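Aminoglycoside phosphotransferase (PDB 6FUC) probably confers streptomycin resistance by transferring a phosphate group from ATP to the 3''-hydroxyl of the antibiotic. Local coordinates at residues V184-D189 and Y219-L224. Residues are numbered along the deposited sequence; the frame is centred on the assembly and turned at random.
Sequences VVCHGD and YADLAL
The carboxylate of D221, on the first turn of helix 219-233, reaches across to the backbone that follows strand 184-186 and takes one amide N-H on each oxygen. OD2 accepts from H187 N at 2.8 Å, in a somewhat bent bond (145°), and OD1 from G188 N at 2.9 Å, nearly straight at 165°. Both oxygens use their syn lone pairs, so the carboxylate meets the two successive N-H groups as a fork. With CG anti to its own carbonyl carbon, chi1 -85° carries the D221 carboxylate out to the N-H groups of H187 and G188. H118 NE2 is a further partner of OD2.

A second polar link shapes the loop itself: D189 N donates to H187 ND1 at 3.0 Å, almost in the ring plane, while H187 NE2 bonds to the carbonyl of I208. The imidazole is thus held at both nitrogens.

Van der Waals contacts complete the interface. C186 lays CB 3.4 Å from D221 OD1; its SG lies against D221 CG at 3.7 Å and makes an apolar contact with A220 CB at 4.2 Å. Further along, the D189 side chain crosses that of L224 at about a right angle, OD1 approaching CD1 to 3.8 Å.

H187, G188 and D189, with N194 bonded through ND2 to D189 O, match the HGDxxxxN Brenner motif, equivalent to the kinase catalytic loop; by family analogy D189 is probably the catalytic base. D221, buried and gripped by two amides and a histidine, is probably stabilised as an anion and fixes the backbone just before D189 against the helix, a second-shell role toward the presumed active site.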
ATOM      1  N   VAL A 184      15.196  -2.791   0.223  1.00  6.93           N
ATOM      2  CA  VAL A 184      14.436  -4.018   0.065  1.00  7.90           C
ATOM      3  C   VAL A 184      13.382  -3.801  -1.009  1.00  7.36           C
ATOM      4  O   VAL A 184      13.128  -2.667  -1.422  1.00  8.12           O
ATOM      5  CB  VAL A 184      13.763  -4.465   1.382  1.00  9.08           C
ATOM      6  CG1 VAL A 184      14.758  -4.657   2.498  1.00 10.64           C
ATOM      7  CG2 VAL A 184      12.699  -3.484   1.800  1.00  9.51           C
ATOM      8  N   VAL A 185      12.736  -4.893  -1.452  1.00  7.30           N
ATOM      9  CA  VAL A 185      11.513  -4.780  -2.240  1.00  7.06           C
ATOM     10  C   VAL A 185      10.356  -4.552  -1.295  1.00  6.97           C
ATOM     11  O   VAL A 185       9.963  -5.425  -0.535  1.00  8.78           O
ATOM     12  CB  VAL A 185      11.260  -6.013  -3.100  1.00  8.11           C
ATOM     13  CG1 VAL A 185       9.973  -5.843  -3.878  1.00  9.25           C
ATOM     14  CG2 VAL A 185      12.453  -6.302  -4.024  1.00  8.67           C
ATOM     15  N   CYS A 186       9.866  -3.300  -1.263  1.00  6.76           N
ATOM     16  CA  CYS A 186       8.745  -2.927  -0.445  1.00  6.93           C
ATOM     17  C   CYS A 186       7.392  -3.226  -1.144  1.00  6.70           C
ATOM     18  O   CYS A 186       7.269  -3.106  -2.352  1.00  7.44           O
ATOM     19  CB  CYS A 186       8.764  -1.430  -0.117  1.00  7.62           C
ATOM     20  SG  CYS A 186       9.909  -0.961   1.169  1.00  9.79           S
ATOM     21  N   HIS A 187       6.409  -3.553  -0.319  1.00  6.66           N
ATOM     22  CA  HIS A 187       5.020  -3.567  -0.785  1.00  6.99           C
ATOM     23  C   HIS A 187       4.610  -2.223  -1.373  1.00  6.91           C
ATOM     24  O   HIS A 187       3.936  -2.171  -2.400  1.00  7.90           O
ATOM     25  CB  HIS A 187       4.140  -3.918   0.434  1.00  7.15           C
ATOM     26  CG  HIS A 187       2.699  -3.822   0.139  1.00  6.84           C
ATOM     27  ND1 HIS A 187       2.040  -2.629   0.075  1.00  7.31           N
ATOM     28  CD2 HIS A 187       1.802  -4.796  -0.141  1.00  7.87           C
ATOM     29  CE1 HIS A 187       0.790  -2.882  -0.275  1.00  7.51           C
ATOM     30  NE2 HIS A 187       0.611  -4.199  -0.378  1.00  8.12           N
ATOM     31  N   GLY A 188       4.999  -1.171  -0.671  1.00  7.03           N
ATOM     32  CA  GLY A 188       4.832   0.180  -1.155  1.00  7.68           C
ATOM     33  C   GLY A 188       3.705   0.948  -0.536  1.00  7.43           C
ATOM     34  O   GLY A 188       3.713   2.183  -0.637  1.00  8.42           O
ATOM     35  N   ASP A 189       2.747   0.261   0.073  1.00  7.34           N
ATOM     36  CA  ASP A 189       1.636   0.906   0.786  1.00  7.37           C
ATOM     37  C   ASP A 189       1.174  -0.065   1.880  1.00  7.88           C
ATOM     38  O   ASP A 189       0.045  -0.566   1.877  1.00  8.43           O
ATOM     39  CB  ASP A 189       0.510   1.277  -0.151  1.00  9.02           C
ATOM     40  CG  ASP A 189      -0.642   1.957   0.530  1.00 10.51           C
ATOM     41  OD1 ASP A 189      -0.419   2.566   1.588  1.00 14.53           O
ATOM     42  OD2 ASP A 189      -1.772   1.894  -0.006  1.00 14.38           O
ATOM     43  N   TYR A 219      11.715   0.888   5.980  1.00  7.74           N
ATOM     44  CA  TYR A 219      10.790   1.757   6.754  1.00  8.31           C
ATOM     45  C   TYR A 219       9.700   2.425   5.952  1.00  8.11           C
ATOM     46  O   TYR A 219       8.730   2.875   6.531  1.00  9.01           O
ATOM     47  CB  TYR A 219      11.607   2.776   7.596  1.00  9.39           C
ATOM     48  CG  TYR A 219      12.169   2.151   8.819  1.00 10.74           C
ATOM     49  CD1 TYR A 219      11.347   1.858   9.880  1.00 13.53           C
ATOM     50  CD2 TYR A 219      13.467   1.744   8.914  1.00 13.30           C
ATOM     51  CE1 TYR A 219      11.809   1.229  11.004  1.00 19.19           C
ATOM     52  CE2 TYR A 219      13.978   1.112  10.077  1.00 16.05           C
ATOM     53  CZ  TYR A 219      13.117   0.802  11.085  1.00 19.83           C
ATOM     54  OH  TYR A 219      13.555   0.162  12.218  1.00 30.06           O
ATOM     55  N   ALA A 220       9.831   2.474   4.612  1.00  7.88           N
ATOM     56  CA  ALA A 220       8.721   2.943   3.808  1.00  8.34           C
ATOM     57  C   ALA A 220       7.495   2.080   4.064  1.00  8.15           C
ATOM     58  O   ALA A 220       6.349   2.573   3.972  1.00  9.17           O
ATOM     59  CB  ALA A 220       9.082   2.971   2.329  1.00  9.25           C
ATOM     60  N   ASP A 221       7.702   0.800   4.281  1.00  7.74           N
ATOM     61  CA  ASP A 221       6.669  -0.152   4.660  1.00  7.82           C
ATOM     62  C   ASP A 221       6.437  -0.180   6.149  1.00  7.90           C
ATOM     63  O   ASP A 221       5.271  -0.078   6.601  1.00  8.89           O
ATOM     64  CB  ASP A 221       7.054  -1.574   4.173  1.00  7.96           C
ATOM     65  CG  ASP A 221       6.699  -1.942   2.759  1.00  7.98           C
ATOM     66  OD1 ASP A 221       6.146  -1.115   2.024  1.00  8.12           O
ATOM     67  OD2 ASP A 221       7.039  -3.097   2.396  1.00  7.87           O
ATOM     68  N   LEU A 222       7.468  -0.327   6.966  1.00  8.18           N
ATOM     69  CA  LEU A 222       7.254  -0.538   8.385  1.00  8.83           C
ATOM     70  C   LEU A 222       6.588   0.668   9.058  1.00  9.27           C
ATOM     71  O   LEU A 222       5.795   0.501   9.972  1.00  9.51           O
ATOM     72  CB  LEU A 222       8.512  -0.898   9.098  1.00  9.26           C
ATOM     73  CG  LEU A 222       9.246  -2.161   8.609  1.00 10.93           C
ATOM     74  CD1 LEU A 222      10.524  -2.372   9.402  1.00 14.77           C
ATOM     75  CD2 LEU A 222       8.260  -3.347   8.608  1.00 15.73           C
ATOM     76  N   ALA A 223       6.885   1.890   8.585  1.00  8.40           N
ATOM     77  CA  ALA A 223       6.262   3.056   9.204  1.00  8.76           C
ATOM     78  C   ALA A 223       4.746   2.978   9.123  1.00  8.65           C
ATOM     79  O   ALA A 223       4.022   3.343  10.058  1.00 10.15           O
ATOM     80  CB  ALA A 223       6.758   4.339   8.580  1.00  9.50           C
ATOM     81  N   LEU A 224       4.240   2.592   7.960  1.00  8.38           N
ATOM     82  CA  LEU A 224       2.772   2.546   7.741  1.00  8.69           C
ATOM     83  C   LEU A 224       2.136   1.394   8.478  1.00  9.14           C
ATOM     84  O   LEU A 224       1.053   1.527   9.030  1.00 10.08           O
ATOM     85  CB  LEU A 224       2.464   2.451   6.252  1.00  9.12           C
ATOM     86  CG  LEU A 224       3.005   3.539   5.337  1.00 11.55           C
ATOM     87  CD1 LEU A 224       2.489   3.367   3.959  1.00 11.06           C
ATOM     88  CD2 LEU A 224       3.050   4.907   5.873  1.00 16.84           C
TER